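Pumilio homolog 23 (Arabidopsis thaliana, PDB 5WZJ) binds RNA sequence-specifically through pumilio repeats, recognising a sequence of 18S rRNA, and probably regulates translation and mRNA stability. Local coordinates at residues N28-N33 and L68-E73; F267-N272 and N307-N312; T460-D465 and R470-F475. All coordinates share one frame; numbering follows the deposited sequence.

Contact 1 of 3, residues N28-N33 and L68-E73. With nucleotides of chain B.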
loop_
_atom_site.group_PDB
_atom_site.type_symbol
_atom_site.label_atom_id
_atom_site.label_comp_id
_atom_site.label_asym_id
_atom_site.label_seq_id
_atom_site.Cartn_x
_atom_site.Cartn_y
_atom_site.Cartn_z
ATOM N N ASN A 28 -21.499 5.341 -32.267
ATOM C CA ASN A 28 -22.773 4.617 -32.275
ATOM C C ASN A 28 -22.631 3.262 -32.955
ATOM O O ASN A 28 -23.245 2.276 -32.528
ATOM C CB ASN A 28 -23.873 5.429 -32.966
ATOM C CG ASN A 28 -25.216 4.668 -32.997
ATOM O OD1 ASN A 28 -26.016 4.751 -32.054
ATOM N ND2 ASN A 28 -25.446 3.899 -34.069
ATOM N N LEU A 29 -21.827 3.191 -34.017
ATOM C CA LEU A 29 -21.597 1.914 -34.679
ATOM C C LEU A 29 -21.019 0.882 -33.717
ATOM O O LEU A 29 -21.338 -0.306 -33.824
ATOM C CB LEU A 29 -20.678 2.108 -35.886
ATOM C CG LEU A 29 -20.403 0.901 -36.785
ATOM C CD1 LEU A 29 -21.687 0.277 -37.295
ATOM C CD2 LEU A 29 -19.527 1.318 -37.946
ATOM N N PHE A 30 -20.186 1.308 -32.762
ATOM C CA PHE A 30 -19.647 0.356 -31.795
ATOM C C PHE A 30 -20.634 0.050 -30.672
ATOM O O PHE A 30 -20.640 -1.073 -30.156
ATOM C CB PHE A 30 -18.329 0.871 -31.211
ATOM C CG PHE A 30 -17.211 0.938 -32.210
ATOM C CD1 PHE A 30 -17.307 0.280 -33.426
ATOM C CD2 PHE A 30 -16.061 1.656 -31.931
ATOM C CE1 PHE A 30 -16.274 0.343 -34.350
ATOM C CE2 PHE A 30 -15.027 1.725 -32.848
ATOM C CZ PHE A 30 -15.131 1.067 -34.056
ATOM N N ASP A 31 -21.465 1.022 -30.276
ATOM C CA ASP A 31 -22.497 0.750 -29.277
ATOM C C ASP A 31 -23.448 -0.350 -29.748
ATOM O O ASP A 31 -23.896 -1.179 -28.947
ATOM C CB ASP A 31 -23.262 2.029 -28.945
ATOM C CG ASP A 31 -22.390 3.067 -28.273
ATOM O OD1 ASP A 31 -21.315 2.696 -27.753
ATOM O OD2 ASP A 31 -22.781 4.253 -28.265
ATOM N N SER A 32 -23.771 -0.371 -31.039
ATOM C CA SER A 32 -24.370 -1.559 -31.629
ATOM C C SER A 32 -23.292 -2.619 -31.818
ATOM O O SER A 32 -22.148 -2.310 -32.158
ATOM C CB SER A 32 -25.019 -1.225 -32.973
ATOM O OG SER A 32 -25.653 0.044 -32.935
ATOM N N ASN A 33 -23.650 -3.878 -31.586
ATOM C CA ASN A 33 -22.703 -4.972 -31.758
ATOM C C ASN A 33 -22.896 -5.686 -33.090
ATOM O O ASN A 33 -22.656 -6.895 -33.194
ATOM C CB ASN A 33 -22.805 -5.955 -30.594
ATOM C CG ASN A 33 -22.527 -5.291 -29.255
ATOM O OD1 ASN A 33 -21.385 -4.947 -28.942
ATOM N ND2 ASN A 33 -23.576 -5.099 -28.461
ATOM N N LEU A 68 -12.088 9.074 -29.283
ATOM C CA LEU A 68 -10.699 8.800 -29.632
ATOM C C LEU A 68 -10.088 7.781 -28.678
ATOM O O LEU A 68 -9.321 6.913 -29.104
ATOM C CB LEU A 68 -9.908 10.114 -29.649
ATOM C CG LEU A 68 -8.457 10.114 -30.137
ATOM C CD1 LEU A 68 -8.299 9.368 -31.471
ATOM C CD2 LEU A 68 -7.949 11.551 -30.261
ATOM N N GLN A 69 -10.455 7.836 -27.390
ATOM C CA GLN A 69 -10.015 6.805 -26.449
ATOM C C GLN A 69 -10.445 5.421 -26.913
ATOM O O GLN A 69 -9.660 4.463 -26.873
ATOM C CB GLN A 69 -10.584 7.059 -25.054
ATOM C CG GLN A 69 -9.954 8.207 -24.297
ATOM C CD GLN A 69 -10.485 8.286 -22.890
ATOM O OE1 GLN A 69 -11.415 9.041 -22.611
ATOM N NE2 GLN A 69 -9.901 7.501 -21.988
ATOM N N THR A 70 -11.712 5.294 -27.311
ATOM C CA THR A 70 -12.223 4.026 -27.813
ATOM C C THR A 70 -11.435 3.565 -29.031
ATOM O O THR A 70 -11.059 2.393 -29.122
ATOM C CB THR A 70 -13.710 4.168 -28.158
ATOM O OG1 THR A 70 -14.424 4.611 -26.996
ATOM C CG2 THR A 70 -14.285 2.830 -28.634
ATOM N N LEU A 71 -11.158 4.479 -29.968
ATOM C CA LEU A 71 -10.393 4.111 -31.162
ATOM C C LEU A 71 -8.985 3.625 -30.805
ATOM O O LEU A 71 -8.489 2.643 -31.372
ATOM C CB LEU A 71 -10.315 5.302 -32.110
ATOM C CG LEU A 71 -11.670 5.879 -32.539
ATOM C CD1 LEU A 71 -11.453 7.058 -33.444
ATOM C CD2 LEU A 71 -12.509 4.812 -33.235
ATOM N N LEU A 72 -8.321 4.307 -29.875
ATOM C CA LEU A 72 -6.940 3.952 -29.564
ATOM C C LEU A 72 -6.853 2.604 -28.866
ATOM O O LEU A 72 -5.898 1.853 -29.091
ATOM C CB LEU A 72 -6.300 5.043 -28.703
ATOM C CG LEU A 72 -6.015 6.349 -29.444
ATOM C CD1 LEU A 72 -5.665 7.475 -28.473
ATOM C CD2 LEU A 72 -4.884 6.144 -30.437
ATOM N N GLU A 73 -7.837 2.272 -28.032
ATOM C CA GLU A 73 -7.833 0.988 -27.347
ATOM C C GLU A 73 -8.400 -0.140 -28.203
ATOM O O GLU A 73 -8.280 -1.307 -27.819
ATOM C CB GLU A 73 -8.604 1.097 -26.019
ATOM C CG GLU A 73 -7.878 1.956 -24.915
ATOM C CD GLU A 73 -8.830 2.515 -23.827
ATOM O OE1 GLU A 73 -8.362 3.255 -22.916
ATOM O OE2 GLU A 73 -10.056 2.228 -23.891
ATOM P P G B 11 -11.226 17.839 -13.691
ATOM O OP1 G B 11 -10.258 18.953 -13.536
ATOM O OP2 G B 11 -12.396 17.730 -12.787
ATOM O "O5'" G B 11 -11.700 17.935 -15.197
ATOM C "C5'" G B 11 -12.881 17.300 -15.668
ATOM C "C4'" G B 11 -12.840 17.221 -17.176
ATOM O "O4'" G B 11 -12.114 16.018 -17.551
ATOM C "C3'" G B 11 -14.192 17.143 -17.883
ATOM O "O3'" G B 11 -14.088 17.758 -19.175
ATOM C "C2'" G B 11 -14.365 15.650 -18.078
ATOM O "O2'" G B 11 -15.254 15.308 -19.120
ATOM C "C1'" G B 11 -12.924 15.225 -18.388
ATOM N N9 G B 11 -12.680 13.806 -18.119
ATOM C C8 G B 11 -12.749 13.156 -16.899
ATOM N N7 G B 11 -12.550 11.861 -16.999
ATOM C C5 G B 11 -12.347 11.644 -18.362
ATOM C C6 G B 11 -12.088 10.449 -19.078
ATOM O O6 G B 11 -11.985 9.303 -18.632
ATOM N N1 G B 11 -11.968 10.682 -20.452
ATOM C C2 G B 11 -12.063 11.919 -21.058
ATOM N N2 G B 11 -11.904 11.956 -22.396
ATOM N N3 G B 11 -12.299 13.044 -20.400
ATOM C C4 G B 11 -12.436 12.835 -19.070
#
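Phe30, near the end of helix 17-31, rests against Thr70 and Leu71 of helix 64-74, a helix of the first Pumilio repeat whose Gln69 reads a base of the bound RNA. The apolar contact is small, 95 Å² in all, and made by side chains alone: the nearest CA atoms, of Phe30 and Thr70, are still 9.2 Å apart. A phenylalanine is large enough to bridge this separation. Phe30 CD2 meets Thr70 CG2 at 3.9 Å, the methyl lying at the edge of the ring near its plane, while CE2 reaches Leu71 CD2 at 4.0 Å, the two side chains crossing at about a right angle. With CG2 of Thr70 anti to the backbone N (chi1 -57° for OG1), the methyl is given to Phe30 and OG1 to the backbone O of His66, so threonine serves both an apolar neighbour and its own helix. Arg40 of helix 37-49 adds a cation-pi contact to the Phe30 ring, and Cys44 of the same helix also touches it.

The contact with the RNA is made by Gln69, whose extended chain (chi2 -174°) carries its amide to the base. Gln69 OE1 is gripped by two donors of G11 of chain B: N1 at 2.8 Å (155° at the hydrogen) and N2 at 3.0 Å. NE2 is hydrogen-bonded to OG of Ser106, which helps fix which end of the amide faces the base. Replacing this glutamine by alanine removes the amide, which would probably leave N1 and N2 of G11 without this acceptor and Ser106 OG without its NE2 partner. Ser106 OG is also hydrogen-bonded to Glu73 OE1.

Contact 2 of 3, residues F267-N272 and N307-N312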
loop_
_atom_site.group_PDB
_atom_site.type_symbol
_atom_site.label_atom_id
_atom_site.label_comp_id
_atom_site.label_asym_id
_atom_site.label_seq_id
_atom_site.Cartn_x
_atom_site.Cartn_y
_atom_site.Cartn_z
ATOM N N PHE A 267 28.612 9.411 -1.948
ATOM C CA PHE A 267 27.419 10.202 -1.652
ATOM C C PHE A 267 27.558 10.873 -0.287
ATOM O O PHE A 267 27.696 10.200 0.738
ATOM C CB PHE A 267 26.171 9.322 -1.689
ATOM C CG PHE A 267 24.922 10.013 -1.206
ATOM C CD1 PHE A 267 24.200 10.833 -2.055
ATOM C CD2 PHE A 267 24.472 9.841 0.095
ATOM C CE1 PHE A 267 23.050 11.476 -1.617
ATOM C CE2 PHE A 267 23.329 10.475 0.534
ATOM C CZ PHE A 267 22.614 11.297 -0.324
ATOM N N HIS A 268 27.487 12.199 -0.273
ATOM C CA HIS A 268 27.693 12.982 0.932
ATOM C C HIS A 268 26.684 14.119 0.927
ATOM O O HIS A 268 26.468 14.750 -0.108
ATOM C CB HIS A 268 29.144 13.508 0.981
ATOM C CG HIS A 268 29.501 14.234 2.242
ATOM N ND1 HIS A 268 29.594 15.609 2.310
ATOM C CD2 HIS A 268 29.813 13.776 3.479
ATOM C CE1 HIS A 268 29.937 15.967 3.535
ATOM N NE2 HIS A 268 30.076 14.873 4.264
ATOM N N ILE A 269 26.042 14.360 2.066
ATOM C CA ILE A 269 25.115 15.478 2.213
ATOM C C ILE A 269 25.815 16.540 3.051
ATOM O O ILE A 269 25.962 16.374 4.270
ATOM C CB ILE A 269 23.790 15.058 2.869
ATOM C CG1 ILE A 269 23.130 13.908 2.110
ATOM C CG2 ILE A 269 22.849 16.249 2.954
ATOM C CD1 ILE A 269 21.932 13.334 2.861
ATOM N N GLU A 270 26.244 17.624 2.401
ATOM C CA GLU A 270 26.856 18.753 3.092
ATOM C C GLU A 270 25.872 19.381 4.075
ATOM O O GLU A 270 24.650 19.285 3.928
ATOM C CB GLU A 270 27.322 19.825 2.099
ATOM C CG GLU A 270 28.367 19.371 1.106
ATOM C CD GLU A 270 28.214 20.066 -0.243
ATOM O OE1 GLU A 270 27.492 21.087 -0.303
ATOM O OE2 GLU A 270 28.805 19.587 -1.244
ATOM N N THR A 271 26.438 20.067 5.069
ATOM C CA THR A 271 25.668 20.550 6.214
ATOM C C THR A 271 24.549 21.503 5.804
ATOM O O THR A 271 23.434 21.420 6.337
ATOM C CB THR A 271 26.624 21.226 7.200
ATOM O OG1 THR A 271 27.570 20.253 7.661
ATOM C CG2 THR A 271 25.871 21.798 8.385
ATOM N N ASN A 272 24.815 22.417 4.866
ATOM C CA ASN A 272 23.784 23.381 4.484
ATOM C C ASN A 272 22.658 22.716 3.688
ATOM O O ASN A 272 21.483 23.066 3.849
ATOM C CB ASN A 272 24.406 24.541 3.698
ATOM C CG ASN A 272 25.199 24.073 2.484
ATOM O OD1 ASN A 272 25.680 22.939 2.436
ATOM N ND2 ASN A 272 25.337 24.952 1.495
ATOM N N ASN A 307 22.114 9.854 9.338
ATOM C CA ASN A 307 23.073 10.599 10.154
ATOM C C ASN A 307 22.957 12.109 9.958
ATOM O O ASN A 307 22.955 12.870 10.933
ATOM C CB ASN A 307 24.486 10.123 9.842
ATOM C CG ASN A 307 24.752 8.727 10.385
ATOM O OD1 ASN A 307 24.320 8.384 11.489
ATOM N ND2 ASN A 307 25.454 7.915 9.606
ATOM N N LYS A 308 22.881 12.573 8.708
ATOM C CA LYS A 308 23.005 14.005 8.454
ATOM C C LYS A 308 21.677 14.751 8.497
ATOM O O LYS A 308 21.674 15.959 8.740
ATOM C CB LYS A 308 23.672 14.254 7.092
ATOM C CG LYS A 308 25.004 13.531 6.923
ATOM C CD LYS A 308 26.049 13.971 7.957
ATOM C CE LYS A 308 27.400 13.253 7.724
ATOM N NZ LYS A 308 27.969 13.581 6.363
ATOM N N VAL A 309 20.555 14.088 8.260
ATOM C CA VAL A 309 19.265 14.751 8.173
ATOM C C VAL A 309 18.407 14.478 9.407
ATOM O O VAL A 309 17.917 15.407 10.049
ATOM C CB VAL A 309 18.529 14.350 6.875
ATOM C CG1 VAL A 309 17.078 14.798 6.924
ATOM C CG2 VAL A 309 19.247 14.950 5.661
ATOM N N PHE A 310 18.229 13.205 9.763
ATOM C CA PHE A 310 17.182 12.825 10.710
ATOM C C PHE A 310 17.667 12.728 12.152
ATOM O O PHE A 310 16.917 13.071 13.069
ATOM C CB PHE A 310 16.559 11.492 10.289
ATOM C CG PHE A 310 15.809 11.583 9.004
ATOM C CD1 PHE A 310 14.543 12.159 8.975
ATOM C CD2 PHE A 310 16.383 11.153 7.816
ATOM C CE1 PHE A 310 13.851 12.289 7.782
ATOM C CE2 PHE A 310 15.682 11.259 6.616
ATOM C CZ PHE A 310 14.425 11.835 6.599
ATOM N N LYS A 311 18.889 12.250 12.370
ATOM C CA LYS A 311 19.369 12.032 13.728
ATOM C C LYS A 311 19.295 13.330 14.525
ATOM O O LYS A 311 19.616 14.407 14.016
ATOM C CB LYS A 311 20.801 11.487 13.700
ATOM C CG LYS A 311 21.339 11.038 15.082
ATOM C CD LYS A 311 22.834 10.704 15.036
ATOM C CE LYS A 311 23.400 10.476 16.448
ATOM N NZ LYS A 311 24.832 10.058 16.432
ATOM N N ASN A 312 18.813 13.229 15.764
ATOM C CA ASN A 312 18.567 14.312 16.717
ATOM C C ASN A 312 17.278 15.089 16.435
ATOM O O ASN A 312 16.907 15.938 17.243
ATOM C CB ASN A 312 19.737 15.312 16.814
ATOM C CG ASN A 312 21.032 14.631 17.191
ATOM O OD1 ASN A 312 21.061 13.813 18.098
ATOM N ND2 ASN A 312 22.098 14.934 16.469
#
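Ile269 and Lys308 come closest in backbone, with CA atoms 6.8 Å apart, and three side-chain meetings spread from there. The aliphatic start of Lys308 lies against Ile269, CB to CB at 4.3 Å. Deeper in, Ile269 CD1 touches Val309 CG2 at 4.2 Å; both beta-branched residues are buried, and each offers a methyl to the other. On the more exposed side the Lys308 chain crosses the His268 side chain at about a right angle and brings NZ to 3.2 Å from His268 NE2, oblique to the imidazole ring. Bends at chi2 (-61°) and chi4 (61°) fold the lysine back so that its amine arrives there. Lysine suits this border: its CB and CG lie against Ile269, CG 4.0 Å from Ile269 O, while the amine ends near the surface.

The strand-free fold here is the helical pumilio array: residues 267-270 lead into helix 271-279 and pack beside the last turns of helix 299-310, which belongs to the end of the fifth repeat and the start of the sixth. Those last turns include a wider pi-type turn at 307-310.

Glu304, outside the two segments but on the same helix 299-310, orders the polar side. Its OE2 makes a salt bridge with Lys308 NZ, one turn along that helix, and also accepts a hydrogen bond from the backbone N of Ile269. Farther in, Ile269 also packs on Met305 and on Ala274 of helix 271-279, while Val309 reaches Ile277 of that helix.

Contact 3 of 3, residues T460-D465 and R470-F475. With nucleotides of chain B.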
loop_
_atom_site.group_PDB
_atom_site.type_symbol
_atom_site.label_atom_id
_atom_site.label_comp_id
_atom_site.label_asym_id
_atom_site.label_seq_id
_atom_site.Cartn_x
_atom_site.Cartn_y
_atom_site.Cartn_z
ATOM N N THR A 460 -15.060 -12.397 22.997
ATOM C CA THR A 460 -15.941 -12.658 21.857
ATOM C C THR A 460 -16.188 -11.385 21.057
ATOM O O THR A 460 -16.205 -11.417 19.821
ATOM C CB THR A 460 -17.272 -13.268 22.310
ATOM O OG1 THR A 460 -17.983 -12.318 23.099
ATOM C CG2 THR A 460 -17.039 -14.508 23.132
ATOM N N GLU A 461 -16.360 -10.247 21.738
ATOM C CA GLU A 461 -16.458 -8.978 21.021
ATOM C C GLU A 461 -15.216 -8.720 20.171
ATOM O O GLU A 461 -15.317 -8.200 19.050
ATOM C CB GLU A 461 -16.667 -7.825 22.002
ATOM C CG GLU A 461 -18.028 -7.811 22.647
ATOM C CD GLU A 461 -19.120 -7.461 21.663
ATOM O OE1 GLU A 461 -19.359 -6.250 21.461
ATOM O OE2 GLU A 461 -19.720 -8.396 21.085
ATOM N N THR A 462 -14.032 -9.061 20.693
ATOM C CA THR A 462 -12.802 -8.888 19.926
ATOM C C THR A 462 -12.809 -9.770 18.686
ATOM O O THR A 462 -12.457 -9.325 17.588
ATOM C CB THR A 462 -11.584 -9.209 20.800
ATOM O OG1 THR A 462 -11.625 -8.411 21.993
ATOM C CG2 THR A 462 -10.259 -8.946 20.030
ATOM N N ALA A 463 -13.230 -11.030 18.846
ATOM C CA ALA A 463 -13.255 -11.960 17.722
ATOM C C ALA A 463 -14.225 -11.510 16.635
ATOM O O ALA A 463 -13.993 -11.771 15.452
ATOM C CB ALA A 463 -13.631 -13.358 18.209
ATOM N N LYS A 464 -15.305 -10.838 17.013
ATOM C CA LYS A 464 -16.291 -10.359 16.053
ATOM C C LYS A 464 -15.866 -9.081 15.352
ATOM O O LYS A 464 -16.607 -8.590 14.503
ATOM C CB LYS A 464 -17.634 -10.122 16.747
ATOM C CG LYS A 464 -18.239 -11.382 17.365
ATOM C CD LYS A 464 -19.558 -11.080 18.064
ATOM C CE LYS A 464 -19.977 -12.268 18.919
ATOM N NZ LYS A 464 -21.246 -12.034 19.665
ATOM N N ASP A 465 -14.714 -8.524 15.697
ATOM C CA ASP A 465 -14.226 -7.294 15.091
ATOM C C ASP A 465 -13.219 -7.657 14.010
ATOM O O ASP A 465 -12.344 -8.498 14.234
ATOM C CB ASP A 465 -13.581 -6.386 16.146
ATOM C CG ASP A 465 -13.102 -5.061 15.569
ATOM O OD1 ASP A 465 -12.018 -5.024 14.940
ATOM O OD2 ASP A 465 -13.805 -4.053 15.760
ATOM N N ARG A 470 -7.870 -10.317 13.997
ATOM C CA ARG A 470 -6.463 -10.486 13.622
ATOM C C ARG A 470 -5.553 -10.570 14.844
ATOM O O ARG A 470 -4.539 -11.278 14.822
ATOM C CB ARG A 470 -6.017 -9.334 12.724
ATOM C CG ARG A 470 -6.885 -9.158 11.482
ATOM C CD ARG A 470 -6.690 -10.301 10.507
ATOM N NE ARG A 470 -7.041 -9.870 9.157
ATOM C CZ ARG A 470 -6.463 -10.309 8.043
ATOM N NH1 ARG A 470 -5.495 -11.214 8.099
ATOM N NH2 ARG A 470 -6.854 -9.832 6.865
ATOM N N VAL A 471 -5.881 -9.838 15.912
ATOM C CA VAL A 471 -5.077 -9.911 17.134
ATOM C C VAL A 471 -5.153 -11.312 17.732
ATOM O O VAL A 471 -4.127 -11.929 18.056
ATOM C CB VAL A 471 -5.528 -8.833 18.144
ATOM C CG1 VAL A 471 -4.692 -8.910 19.434
ATOM C CG2 VAL A 471 -5.389 -7.428 17.531
ATOM N N ILE A 472 -6.378 -11.832 17.887
ATOM C CA ILE A 472 -6.565 -13.188 18.409
ATOM C C ILE A 472 -5.808 -14.213 17.565
ATOM O O ILE A 472 -5.137 -15.107 18.101
ATOM C CB ILE A 472 -8.071 -13.509 18.497
ATOM C CG1 ILE A 472 -8.704 -12.669 19.615
ATOM C CG2 ILE A 472 -8.303 -15.014 18.745
ATOM C CD1 ILE A 472 -10.199 -12.832 19.704
ATOM N N GLU A 473 -5.865 -14.079 16.234
ATOM C CA GLU A 473 -5.208 -15.051 15.368
ATOM C C GLU A 473 -3.696 -14.967 15.493
ATOM O O GLU A 473 -3.007 -15.992 15.441
ATOM C CB GLU A 473 -5.648 -14.849 13.911
ATOM C CG GLU A 473 -7.087 -15.306 13.656
ATOM C CD GLU A 473 -7.642 -14.818 12.326
ATOM O OE1 GLU A 473 -6.846 -14.501 11.410
ATOM O OE2 GLU A 473 -8.878 -14.740 12.208
ATOM N N ALA A 474 -3.159 -13.757 15.659
ATOM C CA ALA A 474 -1.723 -13.630 15.872
ATOM C C ALA A 474 -1.308 -14.281 17.191
ATOM O O ALA A 474 -0.260 -14.935 17.266
ATOM C CB ALA A 474 -1.314 -12.152 15.837
ATOM N N PHE A 475 -2.113 -14.104 18.245
ATOM C CA PHE A 475 -1.845 -14.799 19.505
ATOM C C PHE A 475 -1.887 -16.316 19.329
ATOM O O PHE A 475 -1.023 -17.030 19.842
ATOM C CB PHE A 475 -2.851 -14.364 20.571
ATOM C CG PHE A 475 -2.903 -15.276 21.774
ATOM C CD1 PHE A 475 -1.877 -15.278 22.704
ATOM C CD2 PHE A 475 -4.008 -16.089 21.997
ATOM C CE1 PHE A 475 -1.933 -16.103 23.827
ATOM C CE2 PHE A 475 -4.078 -16.913 23.121
ATOM C CZ PHE A 475 -3.026 -16.929 24.025
ATOM P P G B 2 -11.652 -11.320 0.662
ATOM O OP1 G B 2 -11.943 -10.118 -0.161
ATOM O OP2 G B 2 -10.459 -12.151 0.372
ATOM O "O5'" G B 2 -11.540 -10.801 2.165
ATOM C "C5'" G B 2 -12.695 -10.411 2.893
ATOM C "C4'" G B 2 -12.334 -9.997 4.299
ATOM O "O4'" G B 2 -11.847 -11.132 5.048
ATOM C "C3'" G B 2 -11.230 -8.959 4.416
ATOM O "O3'" G B 2 -11.771 -7.656 4.273
ATOM C "C2'" G B 2 -10.632 -9.217 5.806
ATOM O "O2'" G B 2 -11.286 -8.425 6.790
ATOM C "C1'" G B 2 -10.970 -10.699 6.055
ATOM N N9 G B 2 -9.803 -11.599 6.118
ATOM C C8 G B 2 -8.947 -12.058 5.137
ATOM N N7 G B 2 -8.026 -12.873 5.601
ATOM C C5 G B 2 -8.298 -12.955 6.968
ATOM C C6 G B 2 -7.660 -13.672 8.018
ATOM O O6 G B 2 -6.677 -14.411 7.953
ATOM N N1 G B 2 -8.275 -13.454 9.251
ATOM C C2 G B 2 -9.360 -12.646 9.459
ATOM N N2 G B 2 -9.820 -12.561 10.711
ATOM N N3 G B 2 -9.974 -11.975 8.494
ATOM C C4 G B 2 -9.389 -12.178 7.292
ATOM P P A B 3 -10.860 -6.395 3.875
ATOM O OP1 A B 3 -11.666 -5.597 2.908
ATOM O OP2 A B 3 -9.492 -6.848 3.519
ATOM O "O5'" A B 3 -10.786 -5.553 5.226
ATOM C "C5'" A B 3 -11.967 -5.076 5.862
ATOM C "C4'" A B 3 -11.646 -4.389 7.168
ATOM O "O4'" A B 3 -11.112 -5.356 8.107
ATOM C "C3'" A B 3 -10.581 -3.295 7.110
ATOM O "O3'" A B 3 -11.106 -2.046 6.693
ATOM C "C2'" A B 3 -10.022 -3.280 8.532
ATOM O "O2'" A B 3 -10.858 -2.539 9.411
ATOM C "C1'" A B 3 -10.122 -4.755 8.916
ATOM N N9 A B 3 -8.856 -5.484 8.727
ATOM C C8 A B 3 -8.576 -6.457 7.793
ATOM N N7 A B 3 -7.356 -6.946 7.907
ATOM C C5 A B 3 -6.816 -6.251 8.998
ATOM C C6 A B 3 -5.567 -6.294 9.641
ATOM N N6 A B 3 -4.573 -7.101 9.261
ATOM N N1 A B 3 -5.362 -5.473 10.702
ATOM C C2 A B 3 -6.342 -4.656 11.091
ATOM N N3 A B 3 -7.560 -4.525 10.565
ATOM C C4 A B 3 -7.732 -5.353 9.515
#
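The last turn of helix 456-463 and the helix 468-477 that follows it approach most closely at Ala463 and Ile472, whose CA atoms lie 6.8 Å apart across a short connecting turn. The side chain that spans this separation is Ile472. With CG1 beside the backbone N (chi1 -70°) and chi2 extended at 175°, its CD1 is carried to the backbone of the other helix, 3.6 Å from Ala463 N, and touches Ala463 CB at 3.8 Å. The small alanine lets the isoleucine come this near. Thr462 adds a second apolar touch, its CG2 3.9 Å from Ile472 CD1, while its OG1 bonds to the backbone O of Tyr458. Asp465 shapes the turn: OD1 accepts hydrogen bonds from the backbone N of Ser467 and of Gly468, capping the turn that leads into helix 468-477.

From another face of helix 468-477, Arg470 and Glu473 address the RNA, as expected for the base-reading helix of a pumilio repeat. The guanidinium of Arg470 is sandwiched between bases of chain B, with C5 of G2 lying 3.3 Å from its plane over one face and N6 of A3 over the opposite face, both off-centre. Its NH2 makes a weak hydrogen bond to N7 of A3 of chain B. Glu473 takes the Watson-Crick edge of G2 of chain B with both carboxylate oxygens, OE1 from N1 at 2.8 Å (165° at the hydrogen) and OE2 from N2 at 2.8 Å. Lys511 forms a salt bridge with OE1, and Thr508 is hydrogen-bonded to OE2, so the second shell helps position the carboxylate. Two acceptors matched to two adjacent donors would probably favour guanine over adenine, whose N1 is an acceptor and which has no amino group at C2.

Overall arrangement
The three contacts follow one another along the chain without touching; they mark separate points of the right-handed superhelix that the pumilio repeats build. Contact 1 and contact 3 both reach the RNA of chain B, holding G11 and G2 respectively, so nucleotides at or near the two ends of the bound strand are read by the first and seventh repeats; their centres are 50 Å apart and their nearest atoms about 33 Å. Contact 2 lies between them in sequence, centred 55 Å from the centre of contact 1 and 43 Å from that of contact 3. About 11 Å from the RNA at its nearest atom, it joins the loop leading into helix 271-279 to the end of helix 299-310, and reads no base.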